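Local coordinates for protein alpha-L-rhamnosidase (Aspergillus terreus, PDB 6GSZ) that probably hydrolyses terminal non-reducing alpha-L-rhamnose residues in alpha-L-rhamnosides, working as a glycoside hydrolase, at residues T524-D529 with D603-H608; A530-P535 with T610-N615; Q537-E540 with D544-M547; G554-V559 with S627-W632. All coordinates share one frame; numbering follows the deposited sequence.

Contact 1: residues T524-D529 with D603-H608. With BGC (beta-D-glucopyranose), chain B.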
loop_
_atom_site.group_PDB
_atom_site.type_symbol
_atom_site.label_atom_id
_atom_site.label_comp_id
_atom_site.label_asym_id
_atom_site.label_seq_id
_atom_site.Cartn_x
_atom_site.Cartn_y
_atom_site.Cartn_z
ATOM N N THR A 524 -3.963 11.977 18.996
ATOM C CA THR A 524 -4.557 12.942 18.049
ATOM C C THR A 524 -5.738 12.301 17.306
ATOM O O THR A 524 -5.754 11.108 17.002
ATOM C CB THR A 524 -3.532 13.456 17.033
ATOM O OG1 THR A 524 -2.974 12.390 16.245
ATOM C CG2 THR A 524 -2.442 14.225 17.738
ATOM N N SER A 525 -6.679 13.168 16.936
ATOM C CA SER A 525 -7.792 12.788 16.063
ATOM C C SER A 525 -7.262 12.583 14.644
ATOM O O SER A 525 -6.198 13.117 14.304
ATOM C CB SER A 525 -8.847 13.855 16.056
ATOM O OG SER A 525 -8.390 15.005 15.382
ATOM N N ILE A 526 -7.959 11.754 13.868
ATOM C CA ILE A 526 -7.724 11.445 12.435
ATOM C C ILE A 526 -6.534 10.483 12.292
ATOM O O ILE A 526 -6.689 9.430 11.727
ATOM C CB ILE A 526 -7.590 12.691 11.540
ATOM C CG1 ILE A 526 -8.736 13.690 11.787
ATOM C CG2 ILE A 526 -7.515 12.263 10.077
ATOM C CD1 ILE A 526 -8.530 15.004 11.107
ATOM N N TRP A 527 -5.363 10.932 12.750
ATOM C CA TRP A 527 -4.138 10.125 12.840
ATOM C C TRP A 527 -4.392 8.976 13.819
ATOM O O TRP A 527 -4.408 7.831 13.379
ATOM C CB TRP A 527 -2.979 11.050 13.245
ATOM C CG TRP A 527 -2.396 11.779 12.071
ATOM C CD1 TRP A 527 -1.197 11.519 11.471
ATOM C CD2 TRP A 527 -2.959 12.879 11.323
ATOM N NE1 TRP A 527 -1.001 12.351 10.410
ATOM C CE2 TRP A 527 -2.075 13.185 10.277
ATOM C CE3 TRP A 527 -4.141 13.628 11.415
ATOM C CZ2 TRP A 527 -2.308 14.201 9.351
ATOM C CZ3 TRP A 527 -4.381 14.623 10.486
ATOM C CH2 TRP A 527 -3.477 14.917 9.469
ATOM N N GLY A 528 -4.736 9.254 15.075
ATOM C CA GLY A 528 -4.985 8.173 15.981
ATOM C C GLY A 528 -6.209 7.349 15.584
ATOM O O GLY A 528 -6.266 6.139 15.816
ATOM N N ASP A 529 -7.200 8.043 15.007
ATOM C CA ASP A 529 -8.433 7.400 14.568
ATOM C C ASP A 529 -8.191 6.374 13.457
ATOM O O ASP A 529 -9.108 5.609 13.157
ATOM C CB ASP A 529 -9.488 8.410 14.146
ATOM C CG ASP A 529 -10.036 9.202 15.334
ATOM O OD1 ASP A 529 -10.545 8.536 16.291
ATOM O OD2 ASP A 529 -9.973 10.451 15.244
ATOM N N ASP A 603 -13.396 16.675 17.571
ATOM C CA ASP A 603 -14.629 16.159 18.146
ATOM C C ASP A 603 -15.503 15.510 17.082
ATOM O O ASP A 603 -16.141 14.456 17.377
ATOM C CB ASP A 603 -15.400 17.286 18.826
ATOM C CG ASP A 603 -14.796 17.762 20.139
ATOM O OD1 ASP A 603 -13.899 17.051 20.692
ATOM O OD2 ASP A 603 -15.232 18.849 20.626
ATOM N N ALA A 604 -15.497 16.080 15.873
ATOM C CA ALA A 604 -16.262 15.452 14.771
ATOM C C ALA A 604 -15.728 14.037 14.519
ATOM O O ALA A 604 -16.514 13.082 14.408
ATOM C CB ALA A 604 -16.219 16.294 13.537
ATOM N N TYR A 605 -14.383 13.912 14.452
ATOM C CA TYR A 605 -13.789 12.613 14.230
ATOM C C TYR A 605 -13.947 11.638 15.425
ATOM O O TYR A 605 -14.024 10.412 15.221
ATOM C CB TYR A 605 -12.327 12.740 13.798
ATOM C CG TYR A 605 -12.163 12.897 12.316
ATOM C CD1 TYR A 605 -12.245 14.144 11.706
ATOM C CD2 TYR A 605 -11.964 11.792 11.507
ATOM C CE1 TYR A 605 -12.075 14.301 10.340
ATOM C CE2 TYR A 605 -11.812 11.937 10.132
ATOM C CZ TYR A 605 -11.868 13.190 9.542
ATOM O OH TYR A 605 -11.723 13.311 8.173
ATOM N N LEU A 606 -14.039 12.176 16.656
ATOM C CA LEU A 606 -14.357 11.344 17.824
ATOM C C LEU A 606 -15.757 10.733 17.654
ATOM O O LEU A 606 -15.935 9.545 17.908
ATOM C CB LEU A 606 -14.243 12.178 19.107
ATOM C CG LEU A 606 -14.962 11.617 20.336
ATOM C CD1 LEU A 606 -14.400 10.275 20.742
ATOM C CD2 LEU A 606 -14.928 12.602 21.491
ATOM N N LEU A 607 -16.727 11.552 17.259
ATOM C CA LEU A 607 -18.070 11.039 17.018
ATOM C C LEU A 607 -18.034 9.974 15.906
ATOM O O LEU A 607 -18.650 8.932 16.024
ATOM C CB LEU A 607 -18.999 12.193 16.651
ATOM C CG LEU A 607 -19.751 12.872 17.791
ATOM C CD1 LEU A 607 -20.709 11.919 18.438
ATOM C CD2 LEU A 607 -18.886 13.445 18.844
ATOM N N HIS A 608 -17.298 10.274 14.825
ATOM C CA HIS A 608 -17.195 9.334 13.698
ATOM C C HIS A 608 -16.590 7.993 14.171
ATOM O O HIS A 608 -17.052 6.893 13.786
ATOM C CB HIS A 608 -16.428 9.965 12.538
ATOM C CG HIS A 608 -16.261 9.068 11.384
ATOM N ND1 HIS A 608 -17.330 8.492 10.736
ATOM C CD2 HIS A 608 -15.146 8.717 10.726
ATOM C CE1 HIS A 608 -16.860 7.777 9.717
ATOM N NE2 HIS A 608 -15.501 7.931 9.686
HETATM C C2 BGC B . 2.298 13.510 6.539
HETATM C C3 BGC B . 1.341 14.117 7.527
HETATM C C4 BGC B . 1.926 14.670 8.807
HETATM C C5 BGC B . 3.027 15.511 8.376
HETATM C C6 BGC B . 3.585 16.111 9.652
HETATM C C1 BGC B . 3.479 14.441 6.330
HETATM O O1 BGC B . 4.292 13.911 5.302
HETATM O O2 BGC B . 1.763 13.570 5.238
HETATM O O3 BGC B . 0.577 13.132 7.981
HETATM O O4 BGC B . 1.031 15.384 9.692
HETATM O O5 BGC B . 4.055 14.847 7.573
HETATM O O6 BGC B . 4.770 16.840 9.320
#
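Y605 reaches from its helix into the loop 524-529 and lays its ring against I526, so it is the side chain to follow. Its CB sits 4.3 Å from S525 CB, and on the loop side it also meets the carboxylate of D529, with OD2 3.6 Å from Y605 CB. Beyond CG the ring presents one face to I526. There I526 CG1 stands 3.5 Å from the centroid and only 9° off the ring normal, a CH-pi contact centred on the ring. I526 CD1 carries on toward the rim, 3.7 Å from Y605 CE1. At the tip, Y605 OH leaves the loop behind and is hydrogen-bonded to A697 O and H700 NE2.

I526 gets there because its CG1 branch lies anti to the carbonyl carbon (chi1 -49°) and because a turn sets the course of the backbone. This is a classic gamma turn at I526, closed by a weak bond from W527 N to S525 O of 2.8 Å. I526 N then points at D529 OD2, 2.8 Å away and nearly straight (173°), from the anti side and somewhat out of the carboxylate plane. The other oxygen, D529 OD1, is bonded to S609 OG and W558 NE1, which should hold the carboxylate's rotation.

Next to this turn W527 faces the other way: its NE1 donates to O3 of the glucose at 3.0 Å. That sugar is also bonded by D460, D473 and H761. Within the catalytic (alpha/alpha)6 domain, the gamma-turn loop thus packs on helix 598-619 through I526 while W527 lines the sugar pocket.

Contact 2: residues A530-P535 with T610-N615. With NAG (2-acetamido-2-deoxy-beta-D-glucopyranose), chain C.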
loop_
_atom_site.group_PDB
_atom_site.type_symbol
_atom_site.label_atom_id
_atom_site.label_comp_id
_atom_site.label_asym_id
_atom_site.label_seq_id
_atom_site.Cartn_x
_atom_site.Cartn_y
_atom_site.Cartn_z
ATOM N N ALA A 530 -6.995 6.336 12.836
ATOM C CA ALA A 530 -6.720 5.308 11.846
ATOM C C ALA A 530 -6.943 3.886 12.366
ATOM O O ALA A 530 -7.269 2.979 11.556
ATOM C CB ALA A 530 -5.318 5.432 11.319
ATOM N N ILE A 531 -6.722 3.688 13.676
ATOM C CA ILE A 531 -6.840 2.342 14.256
ATOM C C ILE A 531 -8.306 1.842 14.258
ATOM O O ILE A 531 -8.534 0.640 14.469
ATOM C CB ILE A 531 -6.193 2.305 15.659
ATOM C CG1 ILE A 531 -5.852 0.899 16.146
ATOM C CG2 ILE A 531 -7.017 3.087 16.676
ATOM C CD1 ILE A 531 -4.816 0.234 15.339
ATOM N N VAL A 532 -9.248 2.772 14.050
ATOM C CA VAL A 532 -10.683 2.450 13.853
ATOM C C VAL A 532 -11.006 2.473 12.359
ATOM O O VAL A 532 -11.652 1.575 11.834
ATOM C CB VAL A 532 -11.598 3.434 14.619
ATOM C CG1 VAL A 532 -13.074 3.032 14.476
ATOM C CG2 VAL A 532 -11.247 3.516 16.095
ATOM N N GLY A 533 -10.658 3.584 11.728
ATOM C CA GLY A 533 -11.103 3.876 10.355
ATOM C C GLY A 533 -10.546 2.920 9.309
ATOM O O GLY A 533 -11.195 2.565 8.316
ATOM N N VAL A 534 -9.244 2.587 9.428
ATOM C CA VAL A 534 -8.638 1.713 8.418
ATOM C C VAL A 534 -9.275 0.318 8.527
ATOM O O VAL A 534 -9.699 -0.224 7.509
ATOM C CB VAL A 534 -7.103 1.730 8.414
ATOM C CG1 VAL A 534 -6.543 0.805 7.353
ATOM C CG2 VAL A 534 -6.633 3.147 8.129
ATOM N N PRO A 535 -9.399 -0.302 9.720
ATOM C CA PRO A 535 -10.192 -1.536 9.871
ATOM C C PRO A 535 -11.633 -1.439 9.341
ATOM O O PRO A 535 -12.090 -2.378 8.651
ATOM C CB PRO A 535 -10.138 -1.822 11.375
ATOM C CG PRO A 535 -8.786 -1.257 11.767
ATOM C CD PRO A 535 -8.717 0.038 10.985
ATOM N N THR A 610 -16.662 6.772 17.177
ATOM C CA THR A 610 -17.615 6.122 18.062
ATOM C C THR A 610 -18.705 5.406 17.249
ATOM O O THR A 610 -19.104 4.272 17.605
ATOM C CB THR A 610 -18.205 7.136 19.073
ATOM O OG1 THR A 610 -17.108 7.801 19.724
ATOM C CG2 THR A 610 -19.122 6.479 20.084
ATOM N N ASP A 611 -19.129 6.067 16.159
ATOM C CA ASP A 611 -20.141 5.523 15.258
ATOM C C ASP A 611 -19.598 4.257 14.558
ATOM O O ASP A 611 -20.224 3.174 14.543
ATOM C CB ASP A 611 -20.488 6.583 14.233
ATOM C CG ASP A 611 -21.672 6.283 13.341
ATOM O OD1 ASP A 611 -22.627 5.674 13.827
ATOM O OD2 ASP A 611 -21.633 6.738 12.183
ATOM N N MET A 612 -18.355 4.363 14.047
ATOM C CA MET A 612 -17.732 3.220 13.384
ATOM C C MET A 612 -17.582 2.064 14.372
ATOM O O MET A 612 -17.818 0.881 14.005
ATOM C CB MET A 612 -16.366 3.551 12.783
ATOM C CG MET A 612 -16.429 4.383 11.499
ATOM S SD MET A 612 -14.815 4.602 10.737
ATOM C CE MET A 612 -13.949 5.683 11.874
ATOM N N LEU A 613 -17.188 2.371 15.610
ATOM C CA LEU A 613 -16.982 1.309 16.603
ATOM C C LEU A 613 -18.327 0.633 16.985
ATOM O O LEU A 613 -18.366 -0.574 17.159
ATOM C CB LEU A 613 -16.218 1.863 17.816
ATOM C CG LEU A 613 -15.868 0.821 18.893
ATOM C CD1 LEU A 613 -14.987 -0.305 18.333
ATOM C CD2 LEU A 613 -15.189 1.532 20.052
ATOM N N ALA A 614 -19.407 1.413 17.104
ATOM C CA ALA A 614 -20.750 0.852 17.302
ATOM C C ALA A 614 -21.061 -0.131 16.169
ATOM O O ALA A 614 -21.521 -1.237 16.428
ATOM C CB ALA A 614 -21.798 1.937 17.375
ATOM N N ASN A 615 -20.815 0.298 14.923
ATOM C CA ASN A 615 -21.171 -0.474 13.750
ATOM C C ASN A 615 -20.321 -1.739 13.653
ATOM O O ASN A 615 -20.837 -2.820 13.348
ATOM C CB ASN A 615 -21.144 0.383 12.493
ATOM C CG ASN A 615 -22.287 1.375 12.476
ATOM O OD1 ASN A 615 -23.010 1.557 13.484
ATOM N ND2 ASN A 615 -22.446 2.038 11.348
HETATM C C1 NAG C . -23.476 3.034 11.248
HETATM C C2 NAG C . -23.210 3.952 10.068
HETATM C C3 NAG C . -24.340 4.986 9.942
HETATM C C4 NAG C . -25.684 4.287 9.934
HETATM C C5 NAG C . -25.801 3.342 11.122
HETATM C C6 NAG C . -27.102 2.543 11.125
HETATM C C7 NAG C . -20.965 4.537 9.317
HETATM C C8 NAG C . -19.711 5.286 9.673
HETATM N N2 NAG C . -21.939 4.591 10.221
HETATM O O3 NAG C . -24.153 5.722 8.733
HETATM O O4 NAG C . -26.681 5.319 10.076
HETATM O O5 NAG C . -24.709 2.411 11.071
HETATM O O6 NAG C . -27.225 1.728 9.932
HETATM O O7 NAG C . -21.064 3.896 8.293
#
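D611 OD2, one residue before the M612 that packs on V532, accepts a hydrogen bond from the amide N2 of the first N-acetylglucosamine at 2.9 Å, with a fairly straight 156° N-H...O angle. That sugar is joined through C1 to N615 ND2, one turn further along the same helix, in an N-I-S sequon that S617 completes. Its acetamido methyl C8 comes down to 3.9 Å from M612 CG, so the glycan touches M612 at CG, while its CB and CE meet the other helix.

The interface itself is apolar. V532 CG1, anti to the backbone N (chi1 -176°), enters the crook of the methionine, 3.7 Å from M612 CB and 3.8 Å from M612 CE. The bend at the last torsion of M612 turns that methyl toward 530-535, where M612 CE also rests on G533 CA at 3.7 Å. L613 N lies further off.

The two short axes pass 9.6 Å apart at 52°. On the flank, I531 leans on W558 of helix 545-562, and L613 on Y552 and V559 of that same helix. L613 and A614 also meet Y629 of helix 623-644, while V534 and P535 pack on L495 of helix 488-503.

Contact 3: residues Q537-E540 with D544-M547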
loop_
_atom_site.group_PDB
_atom_site.type_symbol
_atom_site.label_atom_id
_atom_site.label_comp_id
_atom_site.label_asym_id
_atom_site.label_seq_id
_atom_site.Cartn_x
_atom_site.Cartn_y
_atom_site.Cartn_z
ATOM N N GLN A 537 -12.907 0.482 7.006
ATOM C CA GLN A 537 -12.842 0.508 5.549
ATOM C C GLN A 537 -12.396 -0.849 4.975
ATOM O O GLN A 537 -12.791 -1.242 3.853
ATOM C CB GLN A 537 -12.039 1.679 5.017
ATOM C CG GLN A 537 -11.996 1.766 3.502
ATOM C CD GLN A 537 -13.366 1.985 2.886
ATOM O OE1 GLN A 537 -13.981 3.003 3.142
ATOM N NE2 GLN A 537 -13.775 1.059 2.020
ATOM N N LEU A 538 -11.430 -1.491 5.653
ATOM C CA LEU A 538 -10.945 -2.747 5.168
ATOM C C LEU A 538 -12.103 -3.754 5.100
ATOM O O LEU A 538 -12.149 -4.579 4.186
ATOM C CB LEU A 538 -9.789 -3.214 6.063
ATOM C CG LEU A 538 -8.831 -4.201 5.452
ATOM C CD1 LEU A 538 -8.107 -3.625 4.232
ATOM C CD2 LEU A 538 -7.848 -4.641 6.518
ATOM N N TYR A 539 -12.953 -3.736 6.142
ATOM C CA TYR A 539 -14.111 -4.633 6.166
ATOM C C TYR A 539 -15.157 -4.264 5.076
ATOM O O TYR A 539 -15.602 -5.159 4.356
ATOM C CB TYR A 539 -14.726 -4.608 7.557
ATOM C CG TYR A 539 -15.897 -5.540 7.694
ATOM C CD1 TYR A 539 -15.702 -6.898 7.580
ATOM C CD2 TYR A 539 -17.185 -5.104 7.916
ATOM C CE1 TYR A 539 -16.736 -7.818 7.679
ATOM C CE2 TYR A 539 -18.227 -6.005 8.087
ATOM C CZ TYR A 539 -18.011 -7.371 7.954
ATOM O OH TYR A 539 -19.027 -8.277 8.051
ATOM N N GLU A 540 -15.391 -2.964 4.889
ATOM C CA GLU A 540 -16.279 -2.526 3.818
ATOM C C GLU A 540 -15.780 -3.074 2.470
ATOM O O GLU A 540 -16.559 -3.561 1.626
ATOM C CB GLU A 540 -16.359 -1.017 3.746
ATOM C CG GLU A 540 -17.120 -0.408 4.913
ATOM C CD GLU A 540 -18.580 -0.782 5.032
ATOM O OE1 GLU A 540 -19.332 -0.446 4.089
ATOM O OE2 GLU A 540 -18.916 -1.442 6.051
ATOM N N ASP A 544 -13.905 -9.355 5.440
ATOM C CA ASP A 544 -13.283 -10.407 6.204
ATOM C C ASP A 544 -13.599 -10.263 7.708
ATOM O O ASP A 544 -13.025 -9.386 8.367
ATOM C CB ASP A 544 -11.783 -10.383 5.934
ATOM C CG ASP A 544 -11.069 -11.529 6.605
ATOM O OD1 ASP A 544 -11.578 -12.081 7.577
ATOM O OD2 ASP A 544 -9.909 -11.783 6.203
ATOM N N LYS A 545 -14.500 -11.103 8.240
ATOM C CA LYS A 545 -14.921 -10.997 9.636
ATOM C C LYS A 545 -13.779 -11.368 10.598
ATOM O O LYS A 545 -13.747 -10.890 11.716
ATOM C CB LYS A 545 -16.194 -11.835 9.881
ATOM C CG LYS A 545 -17.443 -11.227 9.257
ATOM C CD LYS A 545 -18.781 -11.534 9.940
ATOM C CE LYS A 545 -19.921 -11.295 8.977
ATOM N NZ LYS A 545 -19.818 -12.183 7.796
ATOM N N VAL A 546 -12.904 -12.296 10.189
ATOM C CA VAL A 546 -11.772 -12.711 11.031
ATOM C C VAL A 546 -10.802 -11.539 11.235
ATOM O O VAL A 546 -10.363 -11.274 12.363
ATOM C CB VAL A 546 -11.073 -13.967 10.477
ATOM C CG1 VAL A 546 -9.790 -14.279 11.253
ATOM C CG2 VAL A 546 -12.029 -15.135 10.499
ATOM N N MET A 547 -10.486 -10.856 10.136
ATOM C CA MET A 547 -9.614 -9.728 10.224
ATOM C C MET A 547 -10.265 -8.575 11.021
ATOM O O MET A 547 -9.607 -7.874 11.796
ATOM C CB MET A 547 -9.175 -9.329 8.817
ATOM C CG MET A 547 -8.212 -8.228 8.797
ATOM S SD MET A 547 -7.304 -8.116 7.224
ATOM C CE MET A 547 -8.632 -7.874 6.051
HETATM O O HOH W 1 -11.946 -7.258 5.065
#
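L538 and M547 make the close-packed end of this helix-to-helix turn, and Y539 with K545 its outer side. On the inside, L538 CD2 comes to 3.4 Å from M547 CE, tighter than usual for two carbons, while M547 SD is 3.6 Å from the same L538 CD2. The two chains meet at about a right angle, and a bend at chi3 (60°) turns the methionine methyl toward the leucine. M547 was modelled in two conformers, so the tightness of that pair is doubtful.

Between the two sides the backbones do not bond directly. A water spans them instead, donating to L538 O at 2.8 Å and accepting from D544 N at 2.9 Å. D544 is the N-cap of the second helix. Its OD1 takes M547 N at 3.0 Å in a straight bond (168°), although the donor stands well above the carboxylate plane. Both oxygens have further partners in the N-terminal part of the chain: OD1 a salt bridge to R24, OD2 a hydrogen bond from H11.

Toward solvent the packing is looser. The Y539 ring runs past the start of the second helix, with Y539 CD1 3.7 Å from D544 N, and its hydroxyl lies beside the aliphatic part of the exposed K545, where Y539 OH is 3.3 Å from K545 CE.

Around the turn, L538 is backed by N482 of helix 471-484 and by L491 and L495 of helix 488-503; M547 meets R492 of that last helix, and Y539 packs on P783 just past strand 778-780.

Contact 4: residues G554-V559 with S627-W632. With NAG (2-acetamido-2-deoxy-beta-D-glucopyranose), chain D.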
loop_
_atom_site.group_PDB
_atom_site.type_symbol
_atom_site.label_atom_id
_atom_site.label_comp_id
_atom_site.label_asym_id
_atom_site.label_seq_id
_atom_site.Cartn_x
_atom_site.Cartn_y
_atom_site.Cartn_z
ATOM N N GLY A 554 -7.760 -3.049 18.937
ATOM C CA GLY A 554 -7.122 -1.755 18.710
ATOM C C GLY A 554 -8.124 -0.615 18.664
ATOM O O GLY A 554 -7.936 0.466 19.251
ATOM N N ALA A 555 -9.204 -0.833 17.898
ATOM C CA ALA A 555 -10.253 0.173 17.753
ATOM C C ALA A 555 -10.933 0.487 19.096
ATOM O O ALA A 555 -11.088 1.645 19.455
ATOM C CB ALA A 555 -11.253 -0.309 16.702
ATOM N N LYS A 556 -11.300 -0.557 19.821
ATOM C CA LYS A 556 -11.982 -0.385 21.079
ATOM C C LYS A 556 -11.080 0.273 22.136
ATOM O O LYS A 556 -11.493 1.194 22.844
ATOM C CB LYS A 556 -12.524 -1.722 21.579
ATOM C CG LYS A 556 -13.158 -1.664 22.964
ATOM C CD LYS A 556 -13.999 -2.883 23.268
ATOM C CE LYS A 556 -14.418 -3.027 24.722
ATOM N NZ LYS A 556 -15.086 -1.862 25.348
ATOM N N ASP A 557 -9.815 -0.138 22.214
ATOM C CA ASP A 557 -8.924 0.428 23.221
ATOM C C ASP A 557 -8.636 1.901 22.910
ATOM O O ASP A 557 -8.480 2.698 23.837
ATOM C CB ASP A 557 -7.606 -0.333 23.304
ATOM C CG ASP A 557 -7.673 -1.655 24.044
ATOM O OD1 ASP A 557 -8.684 -1.907 24.747
ATOM O OD2 ASP A 557 -6.692 -2.450 23.932
ATOM N N TRP A 558 -8.578 2.274 21.626
ATOM C CA TRP A 558 -8.386 3.655 21.259
ATOM C C TRP A 558 -9.519 4.538 21.813
ATOM O O TRP A 558 -9.279 5.587 22.435
ATOM C CB TRP A 558 -8.268 3.791 19.753
ATOM C CG TRP A 558 -8.346 5.185 19.236
ATOM C CD1 TRP A 558 -9.336 5.703 18.471
ATOM C CD2 TRP A 558 -7.419 6.263 19.438
ATOM N NE1 TRP A 558 -9.106 7.013 18.166
ATOM C CE2 TRP A 558 -7.912 7.386 18.741
ATOM C CE3 TRP A 558 -6.194 6.404 20.114
ATOM C CZ2 TRP A 558 -7.279 8.624 18.721
ATOM C CZ3 TRP A 558 -5.578 7.634 20.100
ATOM C CH2 TRP A 558 -6.074 8.716 19.376
ATOM N N VAL A 559 -10.769 4.132 21.535
ATOM C CA VAL A 559 -11.896 4.929 21.987
ATOM C C VAL A 559 -11.943 4.913 23.524
ATOM O O VAL A 559 -12.182 5.951 24.155
ATOM C CB VAL A 559 -13.190 4.437 21.356
ATOM C CG1 VAL A 559 -14.419 5.116 21.913
ATOM C CG2 VAL A 559 -13.115 4.648 19.858
ATOM N N SER A 627 -24.486 -1.405 21.858
ATOM C CA SER A 627 -25.412 -0.494 22.537
ATOM C C SER A 627 -24.663 0.616 23.277
ATOM O O SER A 627 -25.105 1.772 23.248
ATOM C CB SER A 627 -26.325 -1.227 23.474
ATOM O OG SER A 627 -27.318 -1.912 22.738
ATOM N N ASN A 628 -23.537 0.272 23.927
ATOM C CA ASN A 628 -22.758 1.226 24.671
ATOM C C ASN A 628 -22.308 2.340 23.733
ATOM O O ASN A 628 -22.456 3.529 24.045
ATOM C CB ASN A 628 -21.524 0.555 25.229
ATOM C CG ASN A 628 -20.702 1.432 26.139
ATOM O OD1 ASN A 628 -21.218 2.115 27.019
ATOM N ND2 ASN A 628 -19.399 1.425 25.926
ATOM N N TYR A 629 -21.726 1.974 22.582
ATOM C CA TYR A 629 -21.193 3.021 21.688
ATOM C C TYR A 629 -22.294 3.810 21.000
ATOM O O TYR A 629 -22.123 5.000 20.744
ATOM C CB TYR A 629 -20.166 2.427 20.722
ATOM C CG TYR A 629 -18.954 1.885 21.454
ATOM C CD1 TYR A 629 -18.210 2.701 22.298
ATOM C CD2 TYR A 629 -18.603 0.548 21.382
ATOM C CE1 TYR A 629 -17.160 2.199 23.063
ATOM C CE2 TYR A 629 -17.537 0.028 22.107
ATOM C CZ TYR A 629 -16.847 0.855 22.985
ATOM O OH TYR A 629 -15.803 0.357 23.710
ATOM N N THR A 630 -23.458 3.163 20.768
ATOM C CA THR A 630 -24.618 3.876 20.253
ATOM C C THR A 630 -25.041 4.961 21.261
ATOM O O THR A 630 -25.348 6.133 20.856
ATOM C CB THR A 630 -25.737 2.886 19.911
ATOM O OG1 THR A 630 -25.301 2.024 18.861
ATOM C CG2 THR A 630 -27.015 3.564 19.464
ATOM N N GLU A 631 -25.073 4.593 22.542
ATOM C CA GLU A 631 -25.451 5.492 23.673
ATOM C C GLU A 631 -24.458 6.663 23.756
ATOM O O GLU A 631 -24.820 7.834 23.885
ATOM C CB GLU A 631 -25.497 4.711 24.997
ATOM C CG GLU A 631 -26.714 3.785 25.127
ATOM C CD GLU A 631 -26.778 2.806 26.296
ATOM O OE1 GLU A 631 -25.931 2.900 27.241
ATOM O OE2 GLU A 631 -27.692 1.927 26.266
ATOM N N TRP A 632 -23.164 6.327 23.779
ATOM C CA TRP A 632 -22.101 7.358 23.841
ATOM C C TRP A 632 -22.201 8.283 22.629
ATOM O O TRP A 632 -22.062 9.500 22.759
ATOM C CB TRP A 632 -20.703 6.723 23.904
ATOM C CG TRP A 632 -20.276 6.333 25.280
ATOM C CD1 TRP A 632 -20.650 5.255 26.021
ATOM C CD2 TRP A 632 -19.414 7.096 26.129
ATOM N NE1 TRP A 632 -20.080 5.298 27.265
ATOM C CE2 TRP A 632 -19.320 6.416 27.360
ATOM C CE3 TRP A 632 -18.688 8.274 25.944
ATOM C CZ2 TRP A 632 -18.524 6.879 28.414
ATOM C CZ3 TRP A 632 -17.915 8.731 26.984
ATOM C CH2 TRP A 632 -17.841 8.047 28.196
HETATM C C1 NAG D . -18.448 2.004 26.782
HETATM C C2 NAG D . -17.530 0.819 27.225
HETATM C C3 NAG D . -16.594 1.280 28.343
HETATM C C4 NAG D . -15.875 2.578 27.926
HETATM C C5 NAG D . -16.802 3.608 27.331
HETATM C C6 NAG D . -16.067 4.786 26.688
HETATM C C7 NAG D . -18.507 -1.356 26.847
HETATM C C8 NAG D . -19.312 -2.496 27.373
HETATM N N2 NAG D . -18.267 -0.338 27.667
HETATM O O3 NAG D . -15.656 0.241 28.650
HETATM O O4 NAG D . -15.300 3.239 29.071
HETATM O O5 NAG D . -17.682 3.050 26.317
HETATM O O6 NAG D . -15.519 4.439 25.396
HETATM O O7 NAG D . -18.138 -1.348 25.652
#
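Y629 turns the edge of its ring to K556, whose NZ lies near the ring plane, while N628 ND2 stands over one face, 3.7 Å above the plane and offset toward the rim. O6 of the first N-acetylglucosamine also sits at the edge. W632 offers a face to the same sugar: C6 lies over it near the rim, and the ring oxygen O5 is 3.4 Å from W632 NE1. At the edge of the indole is N628 O.

The polar contact joins the two helices. K556 runs out extended from its backbone and bends only at the end (chi4 53°), which brings NZ to within 2.8 Å of Y629 OH as a hydrogen-bond donor. The same NZ gives a second bond to O7 of the sugar's acetamido group at 3.1 Å, and its charge is paired with D560 OD2. D560 OD1 in turn is bonded to Y629 OH and to the sugar, so lysine, tyrosine, aspartate and glycan form one network.

N628 starts an N-Y-T sequon, and its ND2 is linked to the sugar C1; from there the sugar reaches across to helix 545-562 of the (alpha/alpha)6 domain, where K556 and V559 meet it.

One turn along from K556 the contact becomes apolar. V559 CG1 lies 4.2 Å from Y629 CE1, the two side chains sliding past each other in opposite directions. V559 CG1 also lies 3.7 Å from O6 of the sugar. R565 packs on W632.

In the fold
Reading from the N terminus, the chain passes through 524-529 and enters helix 530-542. Contact 3 closes first, across the short turn into helix 545-562. It is nested inside the long loops that contacts 1 and 2 close when helix 598-619 returns, along which these two sit with centres about 10 Å apart. Contact 4 opens on helix 545-562, after contact 3 is complete, and closes last, on helix 623-644. Contacts 1, 2 and 4 cross one another in sequence. W558, in the 554-559 segment, joins contact 4 to contacts 1 and 2. Together they bind four helices and a sugar-pocket loop of the catalytic domain.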